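Local coordinates for entry-fusion complex associated protein OPG083 (Vaccinia virus, PDB 6CJ6) that forms part of the poxvirus entry-fusion complex, which merges viral and cellular membranes and opens a pore for the virion core to enter the cytoplasm, at residues A[9-12]-A[13-17]; A[62-65]-A[66-70]; A[150-153]-A[154-158]. One frame throughout, in Å; residues are numbered along the deposited sequence.

Contact 1. Residues A[9-12]-A[13-17]; sequences TLYN and LFIDS. With PDO (1,3-propandiol), chain X.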
loop_
_atom_site.group_PDB
_atom_site.type_symbol
_atom_site.label_atom_id
_atom_site.label_comp_id
_atom_site.label_asym_id
_atom_site.label_seq_id
_atom_site.Cartn_x
_atom_site.Cartn_y
_atom_site.Cartn_z
ATOM N N THR A 9 6.690 10.503 3.787
ATOM C CA THR A 9 7.197 9.268 4.364
ATOM C C THR A 9 7.599 8.331 3.233
ATOM O O THR A 9 7.486 8.664 2.049
ATOM C CB THR A 9 6.141 8.586 5.243
ATOM O OG1 THR A 9 5.126 8.018 4.407
ATOM C CG2 THR A 9 5.508 9.582 6.206
ATOM N N LEU A 10 8.062 7.134 3.606
ATOM C CA LEU A 10 8.451 6.149 2.602
ATOM C C LEU A 10 7.260 5.648 1.797
ATOM O O LEU A 10 7.420 5.286 0.626
ATOM C CB LEU A 10 9.179 4.974 3.251
ATOM C CG LEU A 10 10.700 5.084 3.312
ATOM C CD1 LEU A 10 11.304 3.784 3.814
ATOM C CD2 LEU A 10 11.247 5.440 1.943
ATOM N N TYR A 11 6.065 5.609 2.396
ATOM C CA TYR A 11 4.901 5.153 1.644
ATOM C C TYR A 11 4.629 6.045 0.441
ATOM O O TYR A 11 4.138 5.563 -0.587
ATOM C CB TYR A 11 3.668 5.050 2.544
ATOM C CG TYR A 11 2.425 4.630 1.787
ATOM C CD1 TYR A 11 2.259 3.320 1.360
ATOM C CD2 TYR A 11 1.429 5.549 1.482
ATOM C CE1 TYR A 11 1.133 2.934 0.656
ATOM C CE2 TYR A 11 0.296 5.173 0.787
ATOM C CZ TYR A 11 0.152 3.865 0.378
ATOM O OH TYR A 11 -0.973 3.487 -0.316
ATOM N N ASN A 12 4.942 7.340 0.545
ATOM C CA ASN A 12 4.816 8.230 -0.605
ATOM C C ASN A 12 5.661 7.736 -1.772
ATOM O O ASN A 12 5.190 7.672 -2.913
ATOM C CB ASN A 12 5.224 9.649 -0.213
ATOM C CG ASN A 12 4.280 10.267 0.794
ATOM O OD1 ASN A 12 4.550 10.266 1.998
ATOM N ND2 ASN A 12 3.163 10.798 0.308
ATOM N N LEU A 13 6.918 7.378 -1.504
ATOM C CA LEU A 13 7.771 6.856 -2.566
ATOM C C LEU A 13 7.233 5.537 -3.104
ATOM O O LEU A 13 7.269 5.292 -4.317
ATOM C CB LEU A 13 9.204 6.691 -2.057
ATOM C CG LEU A 13 9.840 7.948 -1.466
ATOM C CD1 LEU A 13 11.303 7.707 -1.128
ATOM C CD2 LEU A 13 9.690 9.125 -2.421
ATOM N N PHE A 14 6.722 4.676 -2.221
ATOM C CA PHE A 14 6.200 3.385 -2.659
ATOM C C PHE A 14 4.982 3.559 -3.554
ATOM O O PHE A 14 4.913 2.988 -4.649
ATOM C CB PHE A 14 5.857 2.515 -1.446
ATOM C CG PHE A 14 4.969 1.341 -1.769
ATOM C CD1 PHE A 14 5.505 0.161 -2.260
ATOM C CD2 PHE A 14 3.597 1.420 -1.582
ATOM C CE1 PHE A 14 4.689 -0.917 -2.560
ATOM C CE2 PHE A 14 2.777 0.348 -1.881
ATOM C CZ PHE A 14 3.325 -0.824 -2.371
ATOM N N ILE A 15 4.001 4.343 -3.102
ATOM C CA ILE A 15 2.750 4.433 -3.845
ATOM C C ILE A 15 2.964 5.123 -5.187
ATOM O O ILE A 15 2.353 4.748 -6.193
ATOM C CB ILE A 15 1.634 5.076 -2.999
ATOM C CG1 ILE A 15 0.273 4.840 -3.659
ATOM C CG2 ILE A 15 1.883 6.562 -2.789
ATOM C CD1 ILE A 15 -0.067 3.372 -3.834
ATOM N N ASP A 16 3.847 6.124 -5.233
ATOM C CA ASP A 16 4.147 6.778 -6.502
ATOM C C ASP A 16 4.742 5.788 -7.493
ATOM O O ASP A 16 4.397 5.802 -8.680
ATOM C CB ASP A 16 5.095 7.955 -6.274
ATOM C CG ASP A 16 4.425 9.108 -5.554
ATOM O OD1 ASP A 16 3.185 9.073 -5.413
ATOM O OD2 ASP A 16 5.135 10.043 -5.127
ATOM N N SER A 17 5.635 4.915 -7.018
ATOM C CA SER A 17 6.153 3.839 -7.855
ATOM C C SER A 17 5.049 2.866 -8.243
ATOM O O SER A 17 4.948 2.454 -9.404
ATOM C CB SER A 17 7.261 3.098 -7.107
ATOM O OG SER A 17 7.571 1.870 -7.745
HETATM C C1 PDO X . 9.536 4.975 -9.519
HETATM O O1 PDO X . 8.652 5.566 -8.558
HETATM C C2 PDO X . 9.159 3.512 -9.722
HETATM C C3 PDO X . 8.147 3.362 -10.851
HETATM O O3 PDO X . 7.695 2.004 -10.909
#
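Ile15 lies over one face of the Tyr11 ring. Its CB sits 4.2 Å from the ring centroid, 23° off the normal, in a CH-pi contact displaced toward the rim. With CG1 anti to the backbone N (chi1 -166°), Ile15 carries its CD1 toward the hydroxyl end of Tyr11, 3.6 Å from OH. Phe14 meets the same ring from another direction. Its CD2 is 3.7 Å from Tyr11 CE1, and the two ring planes are turned 34° apart, an oblique pair. The hydroxyl of Tyr11 is hydrogen-bonded to the backbone O of Gln138, on strand 133-141. Leu10 CD2 and Leu13 CD1 touch at 3.8 Å on another side of the helix. Main-chain bonds run from Phe14 N to Leu10 O and from Ile15 N to Tyr11 O. At the start of the turn Thr9 N gives a nearly straight bond of 2.8 Å to Asn12 OD1. Separately, Thr9 OG1 accepts a weak bond from Tyr11 N. The amide of Asn12 is held at its other end too, since ND2 binds Leu136 O. Thr9 is the N-cap and forms a capping box with Asn12, the motif that opens helix 10-24.

Contact 2. Residues A[62-65]-A[66-70]; sequences SFTL and MVESF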
loop_
_atom_site.group_PDB
_atom_site.type_symbol
_atom_site.label_atom_id
_atom_site.label_comp_id
_atom_site.label_asym_id
_atom_site.label_seq_id
_atom_site.Cartn_x
_atom_site.Cartn_y
_atom_site.Cartn_z
ATOM N N SER A 62 -1.273 -7.609 -8.934
ATOM C CA SER A 62 -1.184 -6.526 -7.962
ATOM C C SER A 62 0.006 -6.740 -7.035
ATOM O O SER A 62 0.889 -5.884 -6.927
ATOM C CB SER A 62 -2.486 -6.439 -7.163
ATOM O OG SER A 62 -3.596 -6.194 -8.007
ATOM N N PHE A 63 0.058 -7.905 -6.384
ATOM C CA PHE A 63 1.143 -8.195 -5.454
ATOM C C PHE A 63 2.508 -8.185 -6.133
ATOM O O PHE A 63 3.511 -7.851 -5.497
ATOM C CB PHE A 63 0.893 -9.530 -4.754
ATOM C CG PHE A 63 0.057 -9.413 -3.512
ATOM C CD1 PHE A 63 0.618 -8.960 -2.329
ATOM C CD2 PHE A 63 -1.282 -9.761 -3.525
ATOM C CE1 PHE A 63 -0.143 -8.855 -1.182
ATOM C CE2 PHE A 63 -2.050 -9.655 -2.381
ATOM C CZ PHE A 63 -1.476 -9.199 -1.207
ATOM N N THR A 64 2.573 -8.544 -7.417
ATOM C CA THR A 64 3.857 -8.541 -8.114
ATOM C C THR A 64 4.419 -7.128 -8.233
ATOM O O THR A 64 5.555 -6.866 -7.819
ATOM C CB THR A 64 3.725 -9.208 -9.484
ATOM O OG1 THR A 64 3.391 -10.590 -9.310
ATOM C CG2 THR A 64 5.033 -9.112 -10.246
ATOM N N LEU A 65 3.637 -6.199 -8.792
ATOM C CA LEU A 65 4.068 -4.805 -8.844
ATOM C C LEU A 65 4.127 -4.192 -7.450
ATOM O O LEU A 65 4.940 -3.295 -7.198
ATOM C CB LEU A 65 3.119 -3.998 -9.728
ATOM C CG LEU A 65 2.940 -4.463 -11.174
ATOM C CD1 LEU A 65 1.809 -3.699 -11.842
ATOM C CD2 LEU A 65 4.230 -4.295 -11.953
ATOM N N MET A 66 3.263 -4.657 -6.547
ATOM C CA MET A 66 3.323 -4.241 -5.151
ATOM C C MET A 66 4.665 -4.607 -4.533
ATOM O O MET A 66 5.234 -3.831 -3.758
ATOM C CB MET A 66 2.187 -4.928 -4.398
ATOM C CG MET A 66 1.935 -4.483 -2.989
ATOM S SD MET A 66 0.168 -4.633 -2.651
ATOM C CE MET A 66 -0.317 -2.949 -2.969
ATOM N N VAL A 67 5.193 -5.783 -4.871
ATOM C CA VAL A 67 6.466 -6.213 -4.300
ATOM C C VAL A 67 7.642 -5.540 -5.001
ATOM O O VAL A 67 8.626 -5.161 -4.354
ATOM C CB VAL A 67 6.566 -7.749 -4.296
ATOM C CG1 VAL A 67 8.001 -8.196 -4.073
ATOM C CG2 VAL A 67 5.670 -8.322 -3.214
ATOM N N GLU A 68 7.563 -5.376 -6.327
ATOM C CA GLU A 68 8.601 -4.643 -7.046
ATOM C C GLU A 68 8.813 -3.269 -6.429
ATOM O O GLU A 68 9.949 -2.861 -6.159
ATOM C CB GLU A 68 8.229 -4.486 -8.522
ATOM C CG GLU A 68 8.105 -5.772 -9.320
ATOM C CD GLU A 68 7.921 -5.508 -10.808
ATOM O OE1 GLU A 68 8.687 -4.695 -11.369
ATOM O OE2 GLU A 68 7.008 -6.104 -11.417
ATOM N N SER A 69 7.716 -2.543 -6.189
ATOM C CA SER A 69 7.821 -1.201 -5.629
ATOM C C SER A 69 8.406 -1.235 -4.222
ATOM O O SER A 69 9.220 -0.378 -3.861
ATOM C CB SER A 69 6.446 -0.526 -5.628
ATOM O OG SER A 69 5.874 -0.512 -6.927
ATOM N N PHE A 70 8.006 -2.221 -3.415
ATOM C CA PHE A 70 8.524 -2.324 -2.054
ATOM C C PHE A 70 10.033 -2.515 -2.055
ATOM O O PHE A 70 10.760 -1.817 -1.340
ATOM C CB PHE A 70 7.836 -3.471 -1.315
ATOM C CG PHE A 70 8.370 -3.705 0.073
ATOM C CD1 PHE A 70 7.966 -2.904 1.129
ATOM C CD2 PHE A 70 9.272 -4.729 0.321
ATOM C CE1 PHE A 70 8.455 -3.117 2.407
ATOM C CE2 PHE A 70 9.764 -4.948 1.597
ATOM C CZ PHE A 70 9.357 -4.142 2.641
#
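Met66 and Phe63 make the aromatic contact of this helical turn. The sulfur SD of Met66 lies 4.8 Å from the centroid of the Phe63 ring, 27° off its normal, in an oblique Met-aromatic contact. CG of Met66 is anti to the backbone N (chi1 -171°), and bends at chi2 and chi3 set the sulfur obliquely to the ring. The polar contacts centre on Leu65 O. It accepts from Ser69 N at 3.0 Å and from Ser69 OG at 2.9 Å. Ser69 thus grips the oxygen with both its N-H and its hydroxyl, from opposite faces of the carbonyl plane. Other main-chain bonds join Met66 N to Ser62 O and Glu68 N to Thr64 O. Val67 N bonds to Phe63 O and, weakly, to Thr64 O. Van der Waals contacts are made by Glu68, whose side chain lies alongside that of Leu65. Its OE2 comes to 3.4 Å from Leu65 CD2, and it also approaches Thr64 CG2 at 3.8 Å. In the fold, Phe63 faces helix 102-113 at Leu103 and Cys107. Met66 packs between helix 10-24, at Tyr18, and helix 145-158, at Leu151 and Ile154. Ser69 OG is also hydrogen-bonded to Ser17 of helix 10-24.

Contact 3. Residues A[150-153]-A[154-158]; sequences GLQT and IVKSL. With PDO (1,3-propandiol), chain Z; MOH (methanol), chain B; EDO (1,2-ethanediol), chain N.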
loop_
_atom_site.group_PDB
_atom_site.type_symbol
_atom_site.label_atom_id
_atom_site.label_comp_id
_atom_site.label_asym_id
_atom_site.label_seq_id
_atom_site.Cartn_x
_atom_site.Cartn_y
_atom_site.Cartn_z
ATOM N N GLY A 150 -2.835 -6.346 1.191
ATOM C CA GLY A 150 -1.409 -6.137 1.018
ATOM C C GLY A 150 -1.027 -4.674 1.109
ATOM O O GLY A 150 -0.042 -4.319 1.762
ATOM N N LEU A 151 -1.803 -3.804 0.464
ATOM C CA LEU A 151 -1.536 -2.374 0.555
ATOM C C LEU A 151 -1.677 -1.882 1.992
ATOM O O LEU A 151 -0.880 -1.058 2.457
ATOM C CB LEU A 151 -2.477 -1.615 -0.379
ATOM C CG LEU A 151 -2.197 -0.128 -0.591
ATOM C CD1 LEU A 151 -0.799 0.078 -1.146
ATOM C CD2 LEU A 151 -3.236 0.480 -1.519
ATOM N N GLN A 152 -2.679 -2.390 2.714
ATOM C CA GLN A 152 -2.889 -1.974 4.098
ATOM C C GLN A 152 -1.680 -2.305 4.962
ATOM O O GLN A 152 -1.178 -1.449 5.702
ATOM C CB GLN A 152 -4.150 -2.631 4.664
ATOM C CG GLN A 152 -4.140 -2.719 6.185
ATOM C CD GLN A 152 -5.477 -3.114 6.770
ATOM O OE1 GLN A 152 -6.522 -2.613 6.356
ATOM N NE2 GLN A 152 -5.453 -4.015 7.741
ATOM N N THR A 153 -1.202 -3.551 4.887
ATOM C CA THR A 153 -0.016 -3.938 5.642
ATOM C C THR A 153 1.163 -3.030 5.310
ATOM O O THR A 153 1.915 -2.621 6.201
ATOM C CB THR A 153 0.333 -5.396 5.345
ATOM O OG1 THR A 153 -0.850 -6.200 5.442
ATOM C CG2 THR A 153 1.371 -5.916 6.338
ATOM N N ILE A 154 1.321 -2.687 4.031
ATOM C CA ILE A 154 2.418 -1.820 3.611
ATOM C C ILE A 154 2.211 -0.389 4.106
ATOM O O ILE A 154 3.168 0.275 4.525
ATOM C CB ILE A 154 2.605 -1.905 2.085
ATOM C CG1 ILE A 154 3.134 -3.291 1.701
ATOM C CG2 ILE A 154 3.530 -0.805 1.585
ATOM C CD1 ILE A 154 3.357 -3.470 0.224
ATOM N N VAL A 155 0.970 0.112 4.066
ATOM C CA VAL A 155 0.693 1.445 4.608
ATOM C C VAL A 155 1.118 1.521 6.067
ATOM O O VAL A 155 1.934 2.362 6.455
ATOM C CB VAL A 155 -0.793 1.814 4.447
ATOM C CG1 VAL A 155 -1.117 3.042 5.291
ATOM C CG2 VAL A 155 -1.140 2.079 2.998
ATOM N N LYS A 156 0.582 0.621 6.892
ATOM C CA LYS A 156 0.788 0.686 8.332
ATOM C C LYS A 156 2.246 0.520 8.743
ATOM O O LYS A 156 2.565 0.721 9.919
ATOM C CB LYS A 156 -0.105 -0.345 9.025
ATOM C CG LYS A 156 -1.576 -0.222 8.642
ATOM C CD LYS A 156 -2.448 -1.181 9.428
ATOM C CE LYS A 156 -2.623 -0.703 10.853
ATOM N NZ LYS A 156 -3.352 -1.697 11.687
ATOM N N SER A 157 3.137 0.171 7.813
ATOM C CA SER A 157 4.559 0.043 8.103
ATOM C C SER A 157 5.372 1.180 7.496
ATOM O O SER A 157 6.085 1.882 8.216
ATOM C CB SER A 157 5.082 -1.319 7.630
ATOM O OG SER A 157 6.446 -1.483 7.977
ATOM N N LEU A 158 5.279 1.386 6.179
ATOM C CA LEU A 158 6.042 2.449 5.535
ATOM C C LEU A 158 5.592 3.840 5.968
ATOM O O LEU A 158 6.354 4.800 5.809
ATOM C CB LEU A 158 5.948 2.334 4.012
ATOM C CG LEU A 158 6.526 1.101 3.316
ATOM C CD1 LEU A 158 6.459 1.283 1.816
ATOM C CD2 LEU A 158 7.952 0.849 3.741
HETATM C C1 PDO Z . 5.792 -3.035 11.508
HETATM O O1 PDO Z . 6.708 -3.114 10.410
HETATM C C2 PDO Z . 4.803 -4.191 11.430
HETATM C C3 PDO Z . 4.383 -4.645 12.823
HETATM O O3 PDO Z . 4.069 -6.042 12.795
HETATM C C MOH B . -8.700 -4.120 8.439
HETATM O O MOH B . -9.105 -4.076 7.085
HETATM C C1 EDO N . -1.862 0.358 14.517
HETATM O O1 EDO N . -1.357 -0.694 13.685
HETATM C C2 EDO N . -3.383 0.273 14.573
HETATM O O2 EDO N . -3.926 1.583 14.771
#
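Gln152 and Lys156 lie side by side, one helical turn apart, and point the same way. Their aliphatic parts meet where Gln152 CG is 4.0 Å from Lys156 CD. Lys156 CG also lies 3.2 Å from Gln152 O. On another side of the helix Val155 CG2 touches Leu151 CG at 4.3 Å, a loose apolar contact. Three main-chain bonds hold this spacing. Val155 N binds Leu151 O at 2.7 Å, Lys156 N binds Gln152 O at 3.0 Å with 175° at the hydrogen, and Ile154 N binds Gly150 O. Ile154 O accepts from both Ser157 N and Leu158 N as the helix nears its end.

Further out, the polar ends of the first pair converge on Asp123 of strand 119-127. Gln152 OE1 accepts from Asp123 N, while Lys156 NZ makes a salt bridge to Asp123 OD2. A bend at chi3 (74°) turns the lysine chain on its way to that carboxylate. Ser157 OG shares a 2.9 Å hydrogen bond with O1 of a bound 1,3-propanediol, in which either oxygen could be the donor. Lys156 NZ has a weak bond to an ethanediol, probably from the crystallisation liquor. Leu151 and Val155 pack on Tyr11 of helix 10-24, whereas Gln152 and Lys156 tie the helix to both the main chain and the carboxylate of one aspartate. The nearby carboxylate would probably favour a charged lysine.

The three contacts come in series along the chain, on helices 10-24, 59-74 and 145-158. Their centres are 11 to 12 Å apart, and each touches the other two. Contacts 1 and 2 meet where Phe14 CE1 lies 3.6 Å from Ser69 CB. Contacts 1 and 3 meet at Tyr11 CE1 and Val155 CG2, 3.4 Å apart. Between contacts 2 and 3, Met66 CE is 3.6 Å from Leu151 CD1. Residues far apart in sequence thus build one helical core. Contact 1 faces strand 133-141 and contact 3 faces strand 119-127, so the core joins helices to strands in the part of the protein predicted to lie on the virion surface.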